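PDB 3SHP: putative acetyltransferase Sthe_0691, which probably transfers an acetyl group from acetyl-CoA to an acceptor that has not been identified, as a putative acetyltransferase of the GNAT type. Local coordinates for residues T10-K24 with L61-S75. Residues are numbered along the deposited sequence; the frame is centred on the assembly and turned at random. Where two conformers were deposited one is given.
Sequences TGPTVYLRAMVEDDK and LLAIVRRSDEAVVGS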
loop_
_atom_site.group_PDB
_atom_site.type_symbol
_atom_site.label_atom_id
_atom_site.label_comp_id
_atom_site.label_asym_id
_atom_site.label_seq_id
_atom_site.Cartn_x
_atom_site.Cartn_y
_atom_site.Cartn_z
ATOM N N THR A 10 18.447 -9.807 -36.362
ATOM C CA THR A 10 18.779 -11.097 -35.771
ATOM C C THR A 10 20.270 -11.296 -35.567
ATOM O O THR A 10 21.091 -10.855 -36.379
ATOM C CB THR A 10 18.207 -12.263 -36.576
ATOM O OG1 THR A 10 18.508 -13.477 -35.886
ATOM C CG2 THR A 10 18.778 -12.298 -37.982
ATOM N N GLY A 11 20.601 -11.934 -34.451
ATOM C CA GLY A 11 21.975 -12.327 -34.172
ATOM C C GLY A 11 22.021 -13.829 -34.021
ATOM O O GLY A 11 21.048 -14.502 -34.348
ATOM N N PRO A 12 23.134 -14.359 -33.481
ATOM C CA PRO A 12 23.336 -15.812 -33.293
ATOM C C PRO A 12 22.348 -16.454 -32.304
ATOM O O PRO A 12 22.036 -17.649 -32.430
ATOM C CB PRO A 12 24.774 -15.899 -32.737
ATOM C CG PRO A 12 25.436 -14.634 -33.217
ATOM C CD PRO A 12 24.322 -13.594 -33.087
ATOM N N THR A 13 21.832 -15.666 -31.360
ATOM C CA THR A 13 21.025 -16.211 -30.272
ATOM C C THR A 13 19.617 -15.652 -30.218
ATOM O O THR A 13 18.671 -16.402 -29.958
ATOM C CB THR A 13 21.690 -15.937 -28.916
ATOM O OG1 THR A 13 23.054 -16.338 -29.000
ATOM C CG2 THR A 13 21.041 -16.762 -27.854
ATOM N N VAL A 14 19.483 -14.338 -30.413
ATOM C CA VAL A 14 18.190 -13.684 -30.330
ATOM C C VAL A 14 17.853 -12.872 -31.582
ATOM O O VAL A 14 18.735 -12.514 -32.351
ATOM C CB VAL A 14 18.109 -12.726 -29.107
ATOM C CG1 VAL A 14 18.461 -13.480 -27.784
ATOM C CG2 VAL A 14 19.000 -11.512 -29.330
ATOM N N TYR A 15 16.574 -12.572 -31.756
ATOM C CA TYR A 15 16.193 -11.585 -32.734
ATOM C C TYR A 15 15.203 -10.629 -32.143
ATOM O O TYR A 15 14.559 -10.942 -31.140
ATOM C CB TYR A 15 15.669 -12.209 -34.023
ATOM C CG TYR A 15 14.381 -12.977 -33.943
ATOM C CD1 TYR A 15 13.154 -12.379 -34.262
ATOM C CD2 TYR A 15 14.391 -14.327 -33.624
ATOM C CE1 TYR A 15 11.969 -13.101 -34.219
ATOM C CE2 TYR A 15 13.225 -15.053 -33.586
ATOM C CZ TYR A 15 12.015 -14.436 -33.881
ATOM O OH TYR A 15 10.862 -15.213 -33.830
ATOM N N LEU A 16 15.138 -9.448 -32.750
ATOM C CA LEU A 16 14.261 -8.380 -32.335
ATOM C C LEU A 16 13.218 -8.174 -33.402
ATOM O O LEU A 16 13.518 -8.191 -34.607
ATOM C CB LEU A 16 15.051 -7.078 -32.110
ATOM C CG LEU A 16 15.782 -6.898 -30.763
ATOM C CD1 LEU A 16 16.498 -8.132 -30.289
ATOM C CD2 LEU A 16 16.789 -5.780 -30.884
ATOM N N ARG A 17 11.987 -7.977 -32.947
ATOM C CA ARG A 17 10.866 -7.697 -33.831
ATOM C C ARG A 17 9.883 -6.880 -32.996
ATOM O O ARG A 17 9.997 -6.844 -31.795
ATOM C CB ARG A 17 10.207 -9.005 -34.283
ATOM C CG ARG A 17 9.785 -9.968 -33.111
ATOM C CD ARG A 17 8.571 -10.820 -33.509
ATOM N NE ARG A 17 8.191 -11.773 -32.469
ATOM C CZ ARG A 17 7.404 -11.509 -31.420
ATOM N NH1 ARG A 17 6.875 -10.289 -31.237
ATOM N NH2 ARG A 17 7.145 -12.483 -30.538
ATOM N N ALA A 18 8.924 -6.239 -33.644
ATOM C CA ALA A 18 7.900 -5.472 -32.947
ATOM C C ALA A 18 7.212 -6.343 -31.901
ATOM O O ALA A 18 6.804 -7.470 -32.188
ATOM C CB ALA A 18 6.876 -4.890 -33.952
HETATM N N MSE A 19 7.156 -5.856 -30.670
HETATM C CA MSE A 19 6.389 -6.528 -29.621
HETATM C C MSE A 19 4.908 -6.368 -29.954
HETATM O O MSE A 19 4.468 -5.286 -30.357
HETATM C CB MSE A 19 6.697 -5.922 -28.254
HETATM C CG MSE A 19 6.039 -6.656 -27.107
HETATM SE SE MSE A 19 7.002 -6.257 -25.503
HETATM C CE MSE A 19 6.380 -7.633 -24.279
ATOM N N VAL A 20 4.160 -7.459 -29.820
ATOM C CA VAL A 20 2.733 -7.476 -30.099
ATOM C C VAL A 20 1.956 -7.802 -28.815
ATOM O O VAL A 20 2.542 -8.234 -27.825
ATOM C CB VAL A 20 2.392 -8.475 -31.235
ATOM C CG1 VAL A 20 2.986 -7.996 -32.561
ATOM C CG2 VAL A 20 2.861 -9.913 -30.894
ATOM N N GLU A 21 0.651 -7.550 -28.830
ATOM C CA GLU A 21 -0.230 -7.711 -27.651
ATOM C C GLU A 21 -0.099 -9.082 -26.955
ATOM O O GLU A 21 -0.118 -9.170 -25.720
ATOM C CB GLU A 21 -1.681 -7.452 -28.047
ATOM C CG GLU A 21 -1.867 -6.053 -28.570
ATOM C CD GLU A 21 -3.281 -5.742 -29.010
ATOM O OE1 GLU A 21 -4.011 -6.661 -29.441
ATOM O OE2 GLU A 21 -3.649 -4.544 -28.958
ATOM N N ASP A 22 0.030 -10.121 -27.770
ATOM C CA ASP A 22 0.303 -11.480 -27.336
ATOM C C ASP A 22 1.544 -11.572 -26.418
ATOM O O ASP A 22 1.488 -12.165 -25.334
ATOM C CB ASP A 22 0.537 -12.333 -28.573
ATOM C CG ASP A 22 0.110 -13.738 -28.382
ATOM O OD1 ASP A 22 -1.131 -13.949 -28.251
ATOM O OD2 ASP A 22 1.005 -14.631 -28.383
ATOM N N ASP A 23 2.651 -10.975 -26.845
ATOM C CA ASP A 23 3.837 -10.903 -25.994
ATOM C C ASP A 23 3.559 -10.279 -24.621
ATOM O O ASP A 23 3.948 -10.830 -23.579
ATOM C CB ASP A 23 4.937 -10.100 -26.678
ATOM C CG ASP A 23 5.322 -10.666 -28.045
ATOM O OD1 ASP A 23 5.248 -11.901 -28.246
ATOM O OD2 ASP A 23 5.724 -9.869 -28.909
ATOM N N LYS A 24 2.905 -9.114 -24.645
ATOM C CA LYS A 24 2.640 -8.342 -23.445
ATOM C C LYS A 24 1.797 -9.140 -22.470
ATOM O O LYS A 24 2.068 -9.144 -21.260
ATOM C CB LYS A 24 1.991 -6.983 -23.794
ATOM C CG LYS A 24 2.940 -6.102 -24.628
ATOM C CD LYS A 24 2.528 -4.661 -24.719
ATOM C CE LYS A 24 1.623 -4.383 -25.880
ATOM N NZ LYS A 24 1.320 -2.906 -25.912
ATOM N N LEU A 61 8.102 -0.602 -28.931
ATOM C CA LEU A 61 8.512 -1.755 -28.166
ATOM C C LEU A 61 8.978 -2.861 -29.089
ATOM O O LEU A 61 8.235 -3.258 -29.985
ATOM C CB LEU A 61 7.318 -2.268 -27.393
ATOM C CG LEU A 61 7.118 -1.735 -26.003
ATOM C CD1 LEU A 61 5.785 -2.333 -25.477
ATOM C CD2 LEU A 61 8.301 -2.113 -25.132
ATOM N N LEU A 62 10.192 -3.356 -28.852
ATOM C CA LEU A 62 10.712 -4.488 -29.565
ATOM C C LEU A 62 10.777 -5.674 -28.607
ATOM O O LEU A 62 11.252 -5.530 -27.471
ATOM C CB LEU A 62 12.108 -4.182 -30.112
ATOM C CG LEU A 62 12.248 -3.036 -31.132
ATOM C CD1 LEU A 62 13.694 -2.885 -31.552
ATOM C CD2 LEU A 62 11.360 -3.274 -32.371
ATOM N N ALA A 63 10.283 -6.826 -29.044
ATOM C CA ALA A 63 10.474 -8.053 -28.301
ATOM C C ALA A 63 11.855 -8.597 -28.571
ATOM O O ALA A 63 12.348 -8.545 -29.713
ATOM C CB ALA A 63 9.450 -9.072 -28.735
ATOM N N ILE A 64 12.487 -9.142 -27.544
ATOM C CA ILE A 64 13.741 -9.854 -27.766
ATOM C C ILE A 64 13.378 -11.338 -27.717
ATOM O O ILE A 64 12.822 -11.817 -26.716
ATOM C CB ILE A 64 14.773 -9.506 -26.705
ATOM C CG1 ILE A 64 15.025 -7.982 -26.677
ATOM C CG2 ILE A 64 16.073 -10.333 -26.901
ATOM C CD1 ILE A 64 15.829 -7.515 -25.429
ATOM N N VAL A 65 13.652 -12.058 -28.800
ATOM C CA VAL A 65 13.127 -13.411 -28.954
ATOM C C VAL A 65 14.281 -14.386 -29.076
ATOM O O VAL A 65 15.152 -14.222 -29.924
ATOM C CB VAL A 65 12.187 -13.532 -30.204
ATOM C CG1 VAL A 65 11.617 -14.939 -30.340
ATOM C CG2 VAL A 65 11.052 -12.486 -30.183
ATOM N N ARG A 66 14.297 -15.403 -28.213
ATOM C CA ARG A 66 15.331 -16.418 -28.300
ATOM C C ARG A 66 15.035 -17.332 -29.461
ATOM O O ARG A 66 13.972 -17.943 -29.524
ATOM C CB ARG A 66 15.458 -17.221 -27.003
ATOM C CG ARG A 66 16.679 -18.120 -26.968
ATOM C CD ARG A 66 16.955 -18.653 -25.583
ATOM N NE ARG A 66 15.765 -19.222 -24.933
ATOM C CZ ARG A 66 15.644 -19.405 -23.622
ATOM N NH1 ARG A 66 14.529 -19.928 -23.133
ATOM N NH2 ARG A 66 16.641 -19.086 -22.807
ATOM N N ARG A 67 15.996 -17.407 -30.380
ATOM C CA ARG A 67 15.898 -18.214 -31.585
ATOM C C ARG A 67 15.661 -19.721 -31.327
ATOM O O ARG A 67 14.765 -20.310 -31.935
ATOM C CB ARG A 67 17.153 -17.998 -32.465
ATOM C CG ARG A 67 17.343 -16.495 -32.938
ATOM C CD ARG A 67 18.566 -16.287 -33.814
ATOM N NE ARG A 67 18.650 -17.320 -34.843
ATOM C CZ ARG A 67 19.759 -17.659 -35.503
ATOM N NH1 ARG A 67 20.912 -17.034 -35.270
ATOM N NH2 ARG A 67 19.714 -18.635 -36.413
ATOM N N SER A 68 16.431 -20.334 -30.427
ATOM C CA SER A 68 16.304 -21.800 -30.208
ATOM C C SER A 68 14.873 -22.238 -29.890
ATOM O O SER A 68 14.414 -23.241 -30.416
ATOM C CB SER A 68 17.274 -22.314 -29.144
ATOM O OG SER A 68 17.085 -21.618 -27.914
ATOM N N ASP A 69 14.142 -21.472 -29.085
ATOM C CA ASP A 69 12.780 -21.899 -28.689
ATOM C C ASP A 69 11.667 -20.889 -28.950
ATOM O O ASP A 69 10.514 -21.146 -28.599
ATOM C CB ASP A 69 12.745 -22.348 -27.202
ATOM C CG ASP A 69 13.130 -21.228 -26.231
ATOM O OD1 ASP A 69 13.517 -20.135 -26.693
ATOM O OD2 ASP A 69 13.048 -21.430 -24.994
ATOM N N GLU A 70 12.010 -19.742 -29.541
ATOM C CA GLU A 70 11.030 -18.690 -29.850
ATOM C C GLU A 70 10.438 -18.011 -28.625
ATOM O O GLU A 70 9.402 -17.343 -28.723
ATOM C CB GLU A 70 9.903 -19.223 -30.741
ATOM C CG GLU A 70 10.363 -19.610 -32.142
ATOM C CD GLU A 70 10.700 -18.387 -32.967
ATOM O OE1 GLU A 70 10.015 -17.364 -32.788
ATOM O OE2 GLU A 70 11.638 -18.437 -33.787
ATOM N N ALA A 71 11.093 -18.163 -27.477
ATOM C CA ALA A 71 10.621 -17.551 -26.247
ATOM C C ALA A 71 10.934 -16.062 -26.252
ATOM O O ALA A 71 12.029 -15.639 -26.647
ATOM C CB ALA A 71 11.275 -18.213 -25.057
ATOM N N VAL A 72 9.969 -15.265 -25.809
ATOM C CA VAL A 72 10.217 -13.839 -25.619
ATOM C C VAL A 72 10.984 -13.738 -24.301
ATOM O O VAL A 72 10.427 -14.065 -23.241
ATOM C CB VAL A 72 8.891 -13.040 -25.579
ATOM C CG1 VAL A 72 9.140 -11.562 -25.155
ATOM C CG2 VAL A 72 8.156 -13.134 -26.954
ATOM N N VAL A 73 12.254 -13.329 -24.373
ATOM C CA VAL A 73 13.125 -13.290 -23.212
ATOM C C VAL A 73 13.342 -11.864 -22.678
ATOM O O VAL A 73 13.948 -11.660 -21.605
ATOM C CB VAL A 73 14.480 -13.989 -23.491
ATOM C CG1 VAL A 73 14.254 -15.449 -23.892
ATOM C CG2 VAL A 73 15.301 -13.216 -24.572
ATOM N N GLY A 74 12.840 -10.871 -23.407
ATOM C CA GLY A 74 12.904 -9.526 -22.917
ATOM C C GLY A 74 12.280 -8.567 -23.885
ATOM O O GLY A 74 11.675 -8.983 -24.882
ATOM N N SER A 75 12.434 -7.280 -23.599
ATOM C CA SER A 75 11.890 -6.240 -24.440
ATOM C C SER A 75 12.863 -5.080 -24.463
ATOM O O SER A 75 13.680 -4.907 -23.555
ATOM C CB SER A 75 10.540 -5.769 -23.895
ATOM O OG SER A 75 10.721 -5.186 -22.626
HETATM O O HOH W 1 18.745 -19.172 -29.492
HETATM O O HOH W 2 8.085 -15.392 -30.297
#
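Strand 14-18 pairs antiparallel with strand 61-66, Y15 with V65 and R17 with A63 as hydrogen-bonded pairs, and bonds from R67 N to T13 O and M19 N to L61 O carry the pairing past both ends of strand 14-18. The Y15 ring lies across V65, whose CB sits 3.9 Å from the ring centroid and 14° off its normal, a CH-pi contact. With CG wedged between the backbone N and the carbonyl carbon (chi1 66°), the phenol lies over the neighbouring strand and donates a hydrogen bond to E70, OH to OE1 at 2.5 Å, on the syn lone pair of the carboxylate. R67 CG touches the ring edge at CD2. R17 takes the same first torsion and then extends, laying its guanidinium face against V65 CG2 and A63 CB. It grips D23 end-on, NH1 to OD2 at 2.6 Å and NH2 to OD1 at 3.0 Å, both near the guanidinium plane. V20 N also donates to D23 OD2, from above the carboxylate plane, while V72 CG2 packs 3.4 Å from D23 OD1. A water joins R17 NH2 to E70 O. On the other sheet face L16 lies alongside I64, CD1 to CG1 3.9 Å, and V14 meets I64 CG2; helix 98-116 packs on V14 and I64 through L101 and A105. R67 NH1 bonds G11 O at 2.7 Å, which T10 OG1 also reaches. M19 packs its CB on L61 and its SE on S75 CB, beside F31. Strand 14-18 thus lies between strand 61-66 and short strand 9-10, in a mixed sheet consistent with a GNAT fold. Three bonds on D23 would favour its ionised form and tie the start of helix 21-26 to the sheet, while the Y15-E70 bond fastens the 67-71 turn to the same face.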